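Local coordinates for ferritin (Ulva pertusa, PDB 3VNX), which probably oxidises iron(II) and stores the resulting iron(III) mineral inside a hollow shell of 24 subunits, at residues Glu88-Arg100 against Asp154-Glu168. Residues are numbered along the deposited sequence; the frame is centred on the assembly and turned at random.
Sequences EHAHMLMDYQTKR and DAALCDFVEGGLLSE. With CA (calcium ion), chain B; CA (calcium ion), chain E.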
loop_
_atom_site.group_PDB
_atom_site.type_symbol
_atom_site.label_atom_id
_atom_site.label_comp_id
_atom_site.label_asym_id
_atom_site.label_seq_id
_atom_site.Cartn_x
_atom_site.Cartn_y
_atom_site.Cartn_z
ATOM N N GLU A 88 -31.303 10.725 29.663
ATOM C CA GLU A 88 -31.043 9.353 29.251
ATOM C C GLU A 88 -31.258 8.379 30.415
ATOM O O GLU A 88 -31.717 7.260 30.212
ATOM C CB GLU A 88 -29.633 9.223 28.641
ATOM C CG GLU A 88 -29.176 7.777 28.321
ATOM C CD GLU A 88 -30.038 7.030 27.278
ATOM O OE1 GLU A 88 -30.254 5.801 27.458
ATOM O OE2 GLU A 88 -30.483 7.648 26.279
ATOM N N HIS A 89 -30.935 8.802 31.633
ATOM C CA HIS A 89 -31.249 7.981 32.797
ATOM C C HIS A 89 -32.751 7.724 32.880
ATOM O O HIS A 89 -33.179 6.587 33.121
ATOM C CB HIS A 89 -30.738 8.612 34.091
ATOM C CG HIS A 89 -29.247 8.592 34.223
ATOM N ND1 HIS A 89 -28.563 9.439 35.068
ATOM C CD2 HIS A 89 -28.309 7.825 33.618
ATOM C CE1 HIS A 89 -27.269 9.197 34.977
ATOM N NE2 HIS A 89 -27.085 8.222 34.102
ATOM N N ALA A 90 -33.544 8.779 32.672
ATOM C CA ALA A 90 -34.999 8.656 32.635
ATOM C C ALA A 90 -35.438 7.687 31.538
ATOM O O ALA A 90 -36.281 6.805 31.764
ATOM C CB ALA A 90 -35.656 10.022 32.445
ATOM N N HIS A 91 -34.852 7.846 30.354
ATOM C CA HIS A 91 -35.131 6.954 29.225
ATOM C C HIS A 91 -34.853 5.461 29.494
ATOM O O HIS A 91 -35.611 4.586 29.040
ATOM C CB HIS A 91 -34.353 7.409 27.985
ATOM C CG HIS A 91 -34.714 6.658 26.741
ATOM N ND1 HIS A 91 -35.902 6.856 26.069
ATOM C CD2 HIS A 91 -34.046 5.698 26.050
ATOM C CE1 HIS A 91 -35.949 6.056 25.016
ATOM N NE2 HIS A 91 -34.835 5.348 24.983
ATOM N N MET A 92 -33.769 5.164 30.213
ATOM C CA MET A 92 -33.411 3.783 30.554
ATOM C C MET A 92 -34.450 3.203 31.522
ATOM O O MET A 92 -34.806 2.011 31.463
ATOM C CB MET A 92 -31.996 3.714 31.173
ATOM C CG MET A 92 -30.842 4.129 30.238
ATOM S SD MET A 92 -29.391 4.876 31.055
ATOM C CE MET A 92 -28.605 3.461 31.831
ATOM N N LEU A 93 -34.930 4.054 32.427
ATOM C CA LEU A 93 -35.936 3.610 33.386
ATOM C C LEU A 93 -37.224 3.304 32.640
ATOM O O LEU A 93 -37.859 2.290 32.891
ATOM C CB LEU A 93 -36.159 4.652 34.481
ATOM C CG LEU A 93 -34.984 4.746 35.455
ATOM C CD1 LEU A 93 -35.024 6.054 36.225
ATOM C CD2 LEU A 93 -34.997 3.540 36.396
ATOM N N MET A 94 -37.577 4.166 31.693
ATOM C CA MET A 94 -38.776 3.960 30.890
ATOM C C MET A 94 -38.648 2.674 30.098
ATOM O O MET A 94 -39.592 1.875 30.005
ATOM C CB MET A 94 -39.008 5.162 29.972
ATOM C CG MET A 94 -39.131 6.471 30.752
ATOM S SD MET A 94 -38.981 7.972 29.773
ATOM C CE MET A 94 -40.392 7.790 28.664
ATOM N N ASP A 95 -37.462 2.464 29.547
ATOM C CA ASP A 95 -37.180 1.246 28.810
ATOM C C ASP A 95 -37.391 -0.004 29.682
ATOM O O ASP A 95 -38.028 -0.973 29.265
ATOM C CB ASP A 95 -35.758 1.299 28.267
ATOM C CG ASP A 95 -35.320 -0.016 27.650
ATOM O OD1 ASP A 95 -35.931 -0.443 26.641
ATOM O OD2 ASP A 95 -34.363 -0.624 28.173
ATOM N N TYR A 96 -36.870 0.017 30.899
ATOM C CA TYR A 96 -37.086 -1.123 31.779
ATOM C C TYR A 96 -38.570 -1.294 32.084
ATOM O O TYR A 96 -39.069 -2.425 32.131
ATOM C CB TYR A 96 -36.275 -1.019 33.084
ATOM C CG TYR A 96 -36.171 -2.353 33.790
ATOM C CD1 TYR A 96 -35.289 -3.332 33.323
ATOM C CD2 TYR A 96 -36.978 -2.658 34.908
ATOM C CE1 TYR A 96 -35.194 -4.586 33.940
ATOM C CE2 TYR A 96 -36.888 -3.915 35.539
ATOM C CZ TYR A 96 -35.990 -4.871 35.047
ATOM O OH TYR A 96 -35.870 -6.105 35.642
ATOM N N GLN A 97 -39.267 -0.172 32.284
ATOM C CA GLN A 97 -40.686 -0.200 32.625
ATOM C C GLN A 97 -41.472 -1.024 31.609
ATOM O O GLN A 97 -42.167 -1.977 31.972
ATOM C CB GLN A 97 -41.263 1.213 32.717
ATOM C CG GLN A 97 -42.708 1.251 33.194
ATOM C CD GLN A 97 -42.841 1.075 34.713
ATOM O OE1 GLN A 97 -42.690 -0.036 35.243
ATOM N NE2 GLN A 97 -43.124 2.181 35.419
ATOM N N THR A 98 -41.348 -0.665 30.334
ATOM C CA THR A 98 -42.077 -1.374 29.291
ATOM C C THR A 98 -41.451 -2.741 28.983
ATOM O O THR A 98 -42.118 -3.657 28.491
ATOM C CB THR A 98 -42.216 -0.517 28.036
ATOM O OG1 THR A 98 -40.968 0.134 27.768
ATOM C CG2 THR A 98 -43.293 0.548 28.263
ATOM N N LYS A 99 -40.168 -2.878 29.290
ATOM C CA LYS A 99 -39.532 -4.175 29.227
ATOM C C LYS A 99 -40.254 -5.173 30.152
ATOM O O LYS A 99 -40.488 -6.315 29.767
ATOM C CB LYS A 99 -38.041 -4.067 29.577
ATOM C CG LYS A 99 -37.203 -5.292 29.172
ATOM C CD LYS A 99 -35.698 -5.091 29.427
ATOM C CE LYS A 99 -35.021 -4.354 28.272
ATOM N NZ LYS A 99 -33.586 -3.999 28.566
ATOM N N ARG A 100 -40.616 -4.747 31.362
ATOM C CA ARG A 100 -41.199 -5.670 32.343
ATOM C C ARG A 100 -42.722 -5.766 32.270
ATOM O O ARG A 100 -43.334 -6.478 33.067
ATOM C CB ARG A 100 -40.795 -5.289 33.776
ATOM C CG ARG A 100 -39.348 -5.617 34.164
ATOM C CD ARG A 100 -39.078 -7.124 34.256
ATOM N NE ARG A 100 -39.960 -7.803 35.212
ATOM C CZ ARG A 100 -39.759 -7.866 36.530
ATOM N NH1 ARG A 100 -38.693 -7.286 37.071
ATOM N NH2 ARG A 100 -40.624 -8.516 37.307
ATOM N N ASP A 154 -38.296 -8.631 44.052
ATOM C CA ASP A 154 -38.148 -8.674 42.613
ATOM C C ASP A 154 -36.657 -8.605 42.317
ATOM O O ASP A 154 -36.098 -7.518 42.123
ATOM C CB ASP A 154 -38.871 -7.484 42.002
ATOM C CG ASP A 154 -39.000 -7.574 40.490
ATOM O OD1 ASP A 154 -38.200 -8.274 39.816
ATOM O OD2 ASP A 154 -39.921 -6.919 39.981
ATOM N N ALA A 155 -36.002 -9.760 42.309
ATOM C CA ALA A 155 -34.548 -9.772 42.217
ATOM C C ALA A 155 -34.059 -9.192 40.873
ATOM O O ALA A 155 -33.000 -8.557 40.809
ATOM C CB ALA A 155 -34.011 -11.189 42.446
ATOM N N ALA A 156 -34.843 -9.409 39.810
ATOM C CA ALA A 156 -34.513 -8.882 38.488
ATOM C C ALA A 156 -34.433 -7.366 38.509
ATOM O O ALA A 156 -33.475 -6.785 37.992
ATOM C CB ALA A 156 -35.524 -9.348 37.435
ATOM N N LEU A 157 -35.443 -6.725 39.092
ATOM C CA LEU A 157 -35.448 -5.272 39.178
ATOM C C LEU A 157 -34.323 -4.761 40.100
ATOM O O LEU A 157 -33.691 -3.731 39.822
ATOM C CB LEU A 157 -36.817 -4.766 39.632
ATOM C CG LEU A 157 -36.916 -3.283 40.019
ATOM C CD1 LEU A 157 -36.781 -2.370 38.813
ATOM C CD2 LEU A 157 -38.237 -3.024 40.728
ATOM N N CYS A 158 -34.054 -5.485 41.184
ATOM C CA CYS A 158 -32.961 -5.090 42.075
ATOM C C CYS A 158 -31.652 -5.052 41.316
ATOM O O CYS A 158 -30.933 -4.048 41.347
ATOM C CB CYS A 158 -32.829 -6.050 43.262
ATOM S SG CYS A 158 -34.205 -5.929 44.428
ATOM N N ASP A 159 -31.358 -6.158 40.634
ATOM C CA ASP A 159 -30.137 -6.283 39.855
ATOM C C ASP A 159 -30.047 -5.140 38.854
ATOM O O ASP A 159 -28.996 -4.508 38.703
ATOM C CB ASP A 159 -30.104 -7.630 39.133
ATOM C CG ASP A 159 -28.859 -7.804 38.274
ATOM O OD1 ASP A 159 -27.739 -7.850 38.836
ATOM O OD2 ASP A 159 -29.006 -7.896 37.032
ATOM N N PHE A 160 -31.167 -4.864 38.194
ATOM C CA PHE A 160 -31.215 -3.790 37.221
ATOM C C PHE A 160 -30.868 -2.451 37.843
ATOM O O PHE A 160 -30.083 -1.684 37.280
ATOM C CB PHE A 160 -32.576 -3.688 36.531
ATOM C CG PHE A 160 -32.751 -2.401 35.787
ATOM C CD1 PHE A 160 -32.043 -2.166 34.613
ATOM C CD2 PHE A 160 -33.563 -1.396 36.287
ATOM C CE1 PHE A 160 -32.163 -0.956 33.935
ATOM C CE2 PHE A 160 -33.690 -0.183 35.618
ATOM C CZ PHE A 160 -32.989 0.035 34.441
ATOM N N VAL A 161 -31.459 -2.168 39.001
ATOM C CA VAL A 161 -31.290 -0.871 39.636
ATOM C C VAL A 161 -29.890 -0.712 40.201
ATOM O O VAL A 161 -29.281 0.356 40.087
ATOM C CB VAL A 161 -32.332 -0.638 40.772
ATOM C CG1 VAL A 161 -31.933 0.551 41.646
ATOM C CG2 VAL A 161 -33.717 -0.428 40.192
ATOM N N GLU A 162 -29.372 -1.768 40.813
ATOM C CA GLU A 162 -28.122 -1.613 41.557
ATOM C C GLU A 162 -26.902 -1.672 40.649
ATOM O O GLU A 162 -25.924 -0.953 40.858
ATOM C CB GLU A 162 -28.028 -2.596 42.736
ATOM C CG GLU A 162 -28.327 -4.023 42.375
ATOM C CD GLU A 162 -28.981 -4.803 43.505
ATOM O OE1 GLU A 162 -29.076 -6.038 43.362
ATOM O OE2 GLU A 162 -29.402 -4.197 44.520
ATOM N N GLY A 163 -26.974 -2.500 39.620
ATOM C CA GLY A 163 -25.870 -2.610 38.685
ATOM C C GLY A 163 -25.820 -1.443 37.720
ATOM O O GLY A 163 -24.783 -1.166 37.119
ATOM N N GLY A 164 -26.946 -0.756 37.561
ATOM C CA GLY A 164 -27.022 0.353 36.633
ATOM C C GLY A 164 -26.913 1.675 37.358
ATOM O O GLY A 164 -25.847 2.008 37.881
ATOM N N LEU A 165 -28.026 2.406 37.420
ATOM C CA LEU A 165 -28.062 3.732 38.029
ATOM C C LEU A 165 -27.438 3.833 39.426
ATOM O O LEU A 165 -26.685 4.771 39.719
ATOM C CB LEU A 165 -29.500 4.244 38.079
ATOM C CG LEU A 165 -30.218 4.401 36.739
ATOM C CD1 LEU A 165 -31.456 5.259 36.944
ATOM C CD2 LEU A 165 -29.317 5.020 35.682
ATOM N N LEU A 166 -27.756 2.890 40.298
ATOM C CA LEU A 166 -27.290 3.006 41.671
ATOM C C LEU A 166 -25.775 3.093 41.654
ATOM O O LEU A 166 -25.192 4.040 42.172
ATOM C CB LEU A 166 -27.735 1.806 42.504
ATOM C CG LEU A 166 -28.108 2.032 43.977
ATOM C CD1 LEU A 166 -27.919 0.753 44.791
ATOM C CD2 LEU A 166 -27.316 3.166 44.595
ATOM N N SER A 167 -25.151 2.088 41.041
ATOM C CA SER A 167 -23.701 1.979 40.985
ATOM C C SER A 167 -23.068 3.189 40.307
ATOM O O SER A 167 -22.021 3.691 40.749
ATOM C CB SER A 167 -23.298 0.708 40.237
ATOM O OG SER A 167 -21.888 0.634 40.096
ATOM N N GLU A 168 -23.693 3.646 39.225
ATOM C CA GLU A 168 -23.212 4.835 38.539
ATOM C C GLU A 168 -23.302 6.086 39.431
ATOM O O GLU A 168 -22.434 6.963 39.381
ATOM C CB GLU A 168 -23.991 5.051 37.239
ATOM C CG GLU A 168 -23.657 4.059 36.128
ATOM C CD GLU A 168 -24.730 4.018 35.031
ATOM O OE1 GLU A 168 -25.211 2.905 34.705
ATOM O OE2 GLU A 168 -25.104 5.095 34.503
HETATM CA CA CA B . -27.313 -8.575 41.402
HETATM CA CA CA E . -29.968 -8.671 43.944
#
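Y96 and F160 lie face against face in an offset stack, ring planes only 6° apart and centroids 4.1 Å from each other. CB of each residue sits over the face of the other ring, a reciprocal pair of CH-pi contacts. With CG anti to the backbone N in both (chi1 -163° for Y96), the rings reach across from antiparallel helices and overlap alongside each other. L157 CD1 packs on Y96 CE2 at 3.6 Å. Beyond the tyrosine hydroxyl, R100 NH1 binds D154 OD1 at 3.0 Å in a salt bridge, entering on the syn lone pair and close to the guanidinium plane. The same oxygen, approached from above the carboxylate plane, accepts L157 N and so caps helix 155-201. R100 NH1 also makes a weak bond to Y96 OH, while its NH2 reaches the carbonyl of V34. Losing the phenol ring to an alanine here would probably leave a face of F160 without its stacking partner and R100 with less to fix its guanidinium. Farther along, L165 inserts CD1 against L93 CD1 (3.7 Å) and CD2 against the H89 ring. Segments 88-99 and 155-168, axes 11.5 Å apart and antiparallel at 177°, thus join helices 73-99 and 155-201 of the ferritin four-helix bundle.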